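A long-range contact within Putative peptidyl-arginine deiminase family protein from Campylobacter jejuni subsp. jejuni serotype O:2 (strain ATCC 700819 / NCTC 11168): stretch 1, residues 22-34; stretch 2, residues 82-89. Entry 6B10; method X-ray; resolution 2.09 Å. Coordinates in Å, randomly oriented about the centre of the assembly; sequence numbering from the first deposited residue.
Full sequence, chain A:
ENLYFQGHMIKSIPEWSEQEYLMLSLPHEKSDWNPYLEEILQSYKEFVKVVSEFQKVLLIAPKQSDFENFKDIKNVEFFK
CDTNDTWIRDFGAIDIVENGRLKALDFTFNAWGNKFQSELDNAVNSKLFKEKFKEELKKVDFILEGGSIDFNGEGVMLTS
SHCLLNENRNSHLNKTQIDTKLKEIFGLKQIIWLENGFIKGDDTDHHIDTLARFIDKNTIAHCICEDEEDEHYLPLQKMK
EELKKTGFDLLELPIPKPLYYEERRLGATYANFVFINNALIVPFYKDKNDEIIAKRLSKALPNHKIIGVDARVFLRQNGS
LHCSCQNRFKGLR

Stretch 1 22-34: LMLSLPHEKSDWN
Stretch 2 82-89: DTNDTWIR

How does the strand of stretch 1 meet the second stretch? Residues Leu22 to Ser25 are extended, with phi/psi from -103/130 at Leu22 to -110/108 at Ser25, and they run past Ile88. Ile88 (phi/psi -67/-28, both chi angles t) points its CB toward the strand. Its CG2 lies 3.4 Å from Met23 O and its CD1 lies 4.2 Å from Met23 CB, Met23 being m, t, m. The branched apolar side chain thus packs on both backbone and side chain, and it is buried there. Leu24 (chi1 m) points away.

What fixes the register at the end of the strand? Ser25 and Thr86 come together here, their CA atoms 4.7 Å apart, and they are the two residues most covered by the contact. Ser25, chi1 t, points toward stretch 2; its OG gives a weak hydrogen bond to Asp85 O at 3.3 Å and sits 3.4 Å from Thr83 CG2. Ser25 O lies 3.2 Å from Thr86 CB, so the strand backbone packs directly against the threonine side chain. Thr86 (phi/psi -94/-12, chi1 p) brings its methyl to the following residues, with CG2 3.5 Å from Leu26 O and 3.6 Å from Pro27 CA.

How does the loop after the strand hold on? His28 (phi/psi -136/163, chi1 p, chi2 68°) starts sideways, but its ring end reaches stretch 2, where NE2 donates a hydrogen bond to Thr83 O at 2.8 Å. The acceptor lies at the ring edge, near its plane, as suits an imidazole N-H. Thr83 is nearly fully extended at -171/177 with chi1 t. The chain then turns at His28 O, which accepts a 2.7 Å hydrogen bond from Lys30 N. Beyond it, Ser31 (chi1 p) lies against Asn84, with CA atoms 5.2 Å apart and Ser31 CB 3.4 Å from Asn84 O.

What closes the contact? Trp33 (phi/psi -110/8, chi1 m, chi2 100°) points toward stretch 2 and is buried. Its NE1 donates to Thr86 OG1 at 3.3 Å, so one indole serves as both donor and apolar surface: its CZ2 also meets CZ2 of Trp87 at 3.8 Å. The two six-membered rings are oblique, with centroids 6.0 Å apart and planes at 55°. Trp87 (-82/77, chi1 m, chi2 117°) starts away, yet its end returns to make this contact. Trp87 N donates a 2.7 Å hydrogen bond to Asp85 OD1. In all, 587 Å² is buried between the stretches.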

ATOM      1  N   LEU A  22      -6.326   1.877 -10.118  1.00 27.16           N
ATOM      2  CA  LEU A  22      -5.529   0.993  -9.277  1.00 27.67           C
ATOM      3  C   LEU A  22      -4.665   0.138 -10.209  1.00 28.39           C
ATOM      4  O   LEU A  22      -5.156  -0.461 -11.171  1.00 27.34           O
ATOM      5  CB  LEU A  22      -6.396   0.103  -8.381  1.00 27.22           C
ATOM      6  CG  LEU A  22      -5.642  -0.580  -7.227  1.00 27.12           C
ATOM      7  CD1 LEU A  22      -5.224   0.422  -6.163  1.00 27.20           C
ATOM      8  CD2 LEU A  22      -6.473  -1.677  -6.581  1.00 26.96           C
ATOM      9  N   MET A  23      -3.377   0.085  -9.914  1.00 29.07           N
ATOM     10  CA  MET A  23      -2.429  -0.581 -10.780  1.00 30.07           C
ATOM     11  C   MET A  23      -1.862  -1.816 -10.096  1.00 30.17           C
ATOM     12  O   MET A  23      -1.509  -1.776  -8.920  1.00 29.55           O
ATOM     13  CB  MET A  23      -1.318   0.389 -11.143  1.00 30.96           C
ATOM     14  CG  MET A  23      -1.845   1.686 -11.741  1.00 32.19           C
ATOM     15  SD  MET A  23      -0.552   2.819 -12.265  1.00 34.54           S
ATOM     16  CE  MET A  23       0.356   3.060 -10.743  1.00 35.06           C
ATOM     17  N   LEU A  24      -1.795  -2.914 -10.842  1.00 31.00           N
ATOM     18  CA  LEU A  24      -1.265  -4.176 -10.343  1.00 32.65           C
ATOM     19  C   LEU A  24      -0.329  -4.823 -11.365  1.00 35.25           C
ATOM     20  O   LEU A  24      -0.461  -4.615 -12.575  1.00 34.65           O
ATOM     21  CB  LEU A  24      -2.408  -5.146 -10.021  1.00 32.49           C
ATOM     22  CG  LEU A  24      -3.517  -4.624  -9.095  1.00 32.54           C
ATOM     23  CD1 LEU A  24      -4.697  -4.098  -9.893  1.00 32.80           C
ATOM     24  CD2 LEU A  24      -3.992  -5.699  -8.123  1.00 33.06           C
ATOM     25  N   SER A  25       0.615  -5.608 -10.863  1.00 38.02           N
ATOM     26  CA  SER A  25       1.511  -6.387 -11.702  1.00 39.41           C
ATOM     27  C   SER A  25       1.162  -7.865 -11.562  1.00 41.24           C
ATOM     28  O   SER A  25       1.428  -8.476 -10.529  1.00 40.99           O
ATOM     29  CB  SER A  25       2.956  -6.139 -11.289  1.00 40.91           C
ATOM     30  OG  SER A  25       3.844  -6.916 -12.073  1.00 43.84           O
ATOM     31  N   LEU A  26       0.563  -8.434 -12.606  1.00 42.93           N
ATOM     32  CA  LEU A  26       0.111  -9.825 -12.581  1.00 44.58           C
ATOM     33  C   LEU A  26       1.221 -10.831 -12.266  1.00 45.77           C
ATOM     34  O   LEU A  26       2.366 -10.655 -12.693  1.00 45.51           O
ATOM     35  CB  LEU A  26      -0.539 -10.207 -13.912  1.00 44.14           C
ATOM     36  CG  LEU A  26      -1.885  -9.559 -14.226  1.00 45.11           C
ATOM     37  CD1 LEU A  26      -2.354  -9.998 -15.601  1.00 45.25           C
ATOM     38  CD2 LEU A  26      -2.940  -9.897 -13.180  1.00 45.96           C
ATOM     39  N   PRO A  27       0.887 -11.880 -11.491  1.00 48.69           N
ATOM     40  CA  PRO A  27       1.795 -13.015 -11.376  1.00 51.01           C
ATOM     41  C   PRO A  27       1.793 -13.808 -12.675  1.00 51.46           C
ATOM     42  O   PRO A  27       0.747 -13.950 -13.301  1.00 50.48           O
ATOM     43  CB  PRO A  27       1.194 -13.852 -10.237  1.00 50.04           C
ATOM     44  CG  PRO A  27       0.193 -12.975  -9.568  1.00 49.84           C
ATOM     45  CD  PRO A  27      -0.293 -12.037 -10.624  1.00 48.44           C
ATOM     46  N   HIS A  28       2.958 -14.292 -13.081  1.00 55.89           N
ATOM     47  CA  HIS A  28       3.071 -15.117 -14.283  1.00 59.36           C
ATOM     48  C   HIS A  28       3.971 -16.315 -14.024  1.00 61.37           C
ATOM     49  O   HIS A  28       4.730 -16.335 -13.049  1.00 60.59           O
ATOM     50  CB  HIS A  28       3.588 -14.297 -15.475  1.00 58.47           C
ATOM     51  CG  HIS A  28       4.778 -13.440 -15.165  1.00 58.60           C
ATOM     52  ND1 HIS A  28       6.023 -13.962 -14.881  1.00 58.62           N
ATOM     53  CD2 HIS A  28       4.916 -12.094 -15.113  1.00 58.32           C
ATOM     54  CE1 HIS A  28       6.872 -12.976 -14.657  1.00 57.34           C
ATOM     55  NE2 HIS A  28       6.225 -11.831 -14.792  1.00 57.45           N
ATOM     56  N   GLU A  29       3.878 -17.306 -14.908  1.00 65.76           N
ATOM     57  CA  GLU A  29       4.680 -18.525 -14.817  1.00 68.14           C
ATOM     58  C   GLU A  29       6.142 -18.244 -15.156  1.00 69.63           C
ATOM     59  O   GLU A  29       6.627 -18.636 -16.214  1.00 72.29           O
ATOM     60  CB  GLU A  29       4.125 -19.600 -15.758  1.00 68.80           C
ATOM     61  N   LYS A  30       6.829 -17.562 -14.243  1.00 73.68           N
ATOM     62  CA  LYS A  30       8.232 -17.174 -14.417  1.00 75.47           C
ATOM     63  C   LYS A  30       8.825 -16.689 -13.095  1.00 78.50           C
ATOM     64  O   LYS A  30       9.941 -17.060 -12.737  1.00 79.49           O
ATOM     65  CB  LYS A  30       8.374 -16.083 -15.480  1.00 75.28           C
ATOM     66  N   SER A  31       8.072 -15.854 -12.381  1.00 81.40           N
ATOM     67  CA  SER A  31       8.408 -15.448 -11.014  1.00 83.08           C
ATOM     68  C   SER A  31       8.195 -16.615 -10.031  1.00 81.21           C
ATOM     69  O   SER A  31       8.107 -17.768 -10.451  1.00 82.63           O
ATOM     70  CB  SER A  31       7.559 -14.232 -10.628  1.00 85.13           C
ATOM     71  OG  SER A  31       6.176 -14.538 -10.706  1.00 84.95           O
ATOM     72  N   ASP A  32       8.105 -16.321  -8.732  1.00 80.01           N
ATOM     73  CA  ASP A  32       7.993 -17.363  -7.703  1.00 79.68           C
ATOM     74  C   ASP A  32       6.545 -17.664  -7.292  1.00 77.26           C
ATOM     75  O   ASP A  32       6.275 -17.947  -6.124  1.00 77.06           O
ATOM     76  CB  ASP A  32       8.814 -16.962  -6.470  1.00 81.24           C
ATOM     77  CG  ASP A  32      10.278 -16.711  -6.799  1.00 82.16           C
ATOM     78  OD1 ASP A  32      10.883 -17.537  -7.516  1.00 84.76           O
ATOM     79  OD2 ASP A  32      10.826 -15.691  -6.335  1.00 80.67           O
ATOM     80  N   TRP A  33       5.626 -17.612  -8.257  1.00 74.54           N
ATOM     81  CA  TRP A  33       4.224 -17.973  -8.040  1.00 72.89           C
ATOM     82  C   TRP A  33       3.866 -19.282  -8.755  1.00 73.27           C
ATOM     83  O   TRP A  33       2.694 -19.668  -8.794  1.00 75.49           O
ATOM     84  CB  TRP A  33       3.304 -16.853  -8.549  1.00 71.28           C
ATOM     85  CG  TRP A  33       3.350 -15.578  -7.747  1.00 69.02           C
ATOM     86  CD1 TRP A  33       4.046 -14.444  -8.048  1.00 67.74           C
ATOM     87  CD2 TRP A  33       2.650 -15.305  -6.527  1.00 66.87           C
ATOM     88  NE1 TRP A  33       3.831 -13.485  -7.089  1.00 67.12           N
ATOM     89  CE2 TRP A  33       2.977 -13.987  -6.144  1.00 66.94           C
ATOM     90  CE3 TRP A  33       1.782 -16.047  -5.718  1.00 66.41           C
ATOM     91  CZ2 TRP A  33       2.468 -13.395  -4.984  1.00 66.10           C
ATOM     92  CZ3 TRP A  33       1.277 -15.458  -4.564  1.00 66.87           C
ATOM     93  CH2 TRP A  33       1.621 -14.142  -4.210  1.00 65.55           C
ATOM     94  N   ASN A  34       4.875 -19.965  -9.300  1.00 74.25           N
ATOM     95  CA  ASN A  34       4.668 -21.130 -10.177  1.00 73.29           C
ATOM     96  C   ASN A  34       3.814 -22.260  -9.590  1.00 69.52           C
ATOM     97  O   ASN A  34       2.852 -22.696 -10.229  1.00 66.76           O
ATOM     98  CB  ASN A  34       6.015 -21.705 -10.641  1.00 74.90           C
ATOM     99  CG  ASN A  34       6.707 -20.825 -11.661  1.00 76.44           C
ATOM    100  OD1 ASN A  34       6.204 -20.634 -12.769  1.00 79.35           O
ATOM    101  ND2 ASN A  34       7.872 -20.292 -11.302  1.00 77.26           N
ATOM    102  N   ASP A  82       7.475  -6.217 -19.456  1.00 66.35           N
ATOM    103  CA  ASP A  82       8.118  -7.323 -18.746  1.00 67.69           C
ATOM    104  C   ASP A  82       8.344  -6.971 -17.287  1.00 68.40           C
ATOM    105  O   ASP A  82       8.547  -5.808 -16.941  1.00 66.45           O
ATOM    106  CB  ASP A  82       9.453  -7.699 -19.395  1.00 69.16           C
ATOM    107  CG  ASP A  82       9.280  -8.362 -20.749  1.00 71.43           C
ATOM    108  OD1 ASP A  82       8.207  -8.197 -21.369  1.00 73.87           O
ATOM    109  OD2 ASP A  82      10.224  -9.045 -21.197  1.00 73.26           O
ATOM    110  N   THR A  83       8.322  -7.998 -16.443  1.00 70.94           N
ATOM    111  CA  THR A  83       8.482  -7.842 -14.998  1.00 71.48           C
ATOM    112  C   THR A  83       8.635  -9.216 -14.345  1.00 71.15           C
ATOM    113  O   THR A  83       8.575 -10.246 -15.018  1.00 73.12           O
ATOM    114  CB  THR A  83       7.270  -7.110 -14.371  1.00 71.67           C
ATOM    115  OG1 THR A  83       7.490  -6.907 -12.968  1.00 73.24           O
ATOM    116  CG2 THR A  83       5.971  -7.898 -14.585  1.00 70.68           C
ATOM    117  N   ASN A  84       8.842  -9.223 -13.033  1.00 71.42           N
ATOM    118  CA  ASN A  84       8.745 -10.452 -12.240  1.00 71.02           C
ATOM    119  C   ASN A  84       8.076 -10.197 -10.887  1.00 66.82           C
ATOM    120  O   ASN A  84       7.091 -10.854 -10.549  1.00 69.50           O
ATOM    121  CB  ASN A  84      10.113 -11.134 -12.074  1.00 72.55           C
ATOM    122  CG  ASN A  84      11.215 -10.174 -11.660  1.00 73.99           C
ATOM    123  OD1 ASN A  84      11.052  -8.952 -11.709  1.00 74.69           O
ATOM    124  ND2 ASN A  84      12.349 -10.728 -11.250  1.00 75.83           N
ATOM    125  N   ASP A  85       8.603  -9.234 -10.134  1.00 62.99           N
ATOM    126  CA  ASP A  85       8.005  -8.792  -8.877  1.00 59.01           C
ATOM    127  C   ASP A  85       6.571  -8.302  -9.114  1.00 55.50           C
ATOM    128  O   ASP A  85       6.336  -7.457  -9.981  1.00 55.70           O
ATOM    129  CB  ASP A  85       8.855  -7.663  -8.284  1.00 59.44           C
ATOM    130  CG  ASP A  85       8.398  -7.229  -6.900  1.00 59.76           C
ATOM    131  OD1 ASP A  85       7.407  -7.775  -6.377  1.00 59.92           O
ATOM    132  OD2 ASP A  85       9.041  -6.323  -6.333  1.00 62.16           O
ATOM    133  N   THR A  86       5.623  -8.847  -8.353  1.00 50.38           N
ATOM    134  CA  THR A  86       4.223  -8.426  -8.429  1.00 47.24           C
ATOM    135  C   THR A  86       3.872  -7.346  -7.392  1.00 43.92           C
ATOM    136  O   THR A  86       2.807  -6.733  -7.459  1.00 41.72           O
ATOM    137  CB  THR A  86       3.273  -9.620  -8.224  1.00 47.61           C
ATOM    138  OG1 THR A  86       3.523 -10.219  -6.946  1.00 46.63           O
ATOM    139  CG2 THR A  86       3.471 -10.652  -9.320  1.00 48.30           C
ATOM    140  N   TRP A  87       4.764  -7.119  -6.434  1.00 41.35           N
ATOM    141  CA  TRP A  87       4.492  -6.189  -5.349  1.00 40.06           C
ATOM    142  C   TRP A  87       4.762  -4.766  -5.814  1.00 36.87           C
ATOM    143  O   TRP A  87       5.784  -4.178  -5.488  1.00 36.87           O
ATOM    144  CB  TRP A  87       5.324  -6.548  -4.117  1.00 41.22           C
ATOM    145  CG  TRP A  87       5.107  -7.971  -3.651  1.00 43.02           C
ATOM    146  CD1 TRP A  87       6.039  -8.968  -3.608  1.00 43.14           C
ATOM    147  CD2 TRP A  87       3.878  -8.553  -3.186  1.00 43.27           C
ATOM    148  NE1 TRP A  87       5.472 -10.127  -3.138  1.00 43.50           N
ATOM    149  CE2 TRP A  87       4.147  -9.901  -2.871  1.00 43.48           C
ATOM    150  CE3 TRP A  87       2.580  -8.065  -3.003  1.00 43.44           C
ATOM    151  CZ2 TRP A  87       3.166 -10.768  -2.381  1.00 43.81           C
ATOM    152  CZ3 TRP A  87       1.602  -8.930  -2.517  1.00 43.36           C
ATOM    153  CH2 TRP A  87       1.903 -10.265  -2.213  1.00 43.65           C
ATOM    154  N   ILE A  88       3.825  -4.227  -6.588  1.00 35.21           N
ATOM    155  CA  ILE A  88       4.003  -2.918  -7.222  1.00 35.10           C
ATOM    156  C   ILE A  88       4.056  -1.763  -6.211  1.00 35.25           C
ATOM    157  O   ILE A  88       4.690  -0.744  -6.478  1.00 36.47           O
ATOM    158  CB  ILE A  88       2.936  -2.661  -8.320  1.00 34.36           C
ATOM    159  CG1 ILE A  88       3.264  -1.386  -9.110  1.00 35.07           C
ATOM    160  CG2 ILE A  88       1.538  -2.558  -7.735  1.00 33.89           C
ATOM    161  CD1 ILE A  88       2.505  -1.264 -10.414  1.00 35.11           C
ATOM    162  N   ARG A  89       3.406  -1.919  -5.056  1.00 33.70           N
ATOM    163  CA  ARG A  89       3.523  -0.946  -3.962  1.00 32.90           C
ATOM    164  C   ARG A  89       4.995  -0.675  -3.586  1.00 34.59           C
ATOM    165  O   ARG A  89       5.346   0.444  -3.207  1.00 35.61           O
ATOM    166  CB  ARG A  89       2.734  -1.440  -2.737  1.00 31.19           C
ATOM    167  CG  ARG A  89       2.706  -0.508  -1.519  1.00 29.25           C
ATOM    168  CD  ARG A  89       1.782   0.692  -1.661  1.00 27.66           C
ATOM    169  NE  ARG A  89       0.434   0.332  -2.101  1.00 26.77           N
ATOM    170  CZ  ARG A  89      -0.536   1.214  -2.346  1.00 25.30           C
ATOM    171  NH1 ARG A  89      -0.332   2.508  -2.158  1.00 24.93           N
ATOM    172  NH2 ARG A  89      -1.723   0.796  -2.768  1.00 24.80           N
TER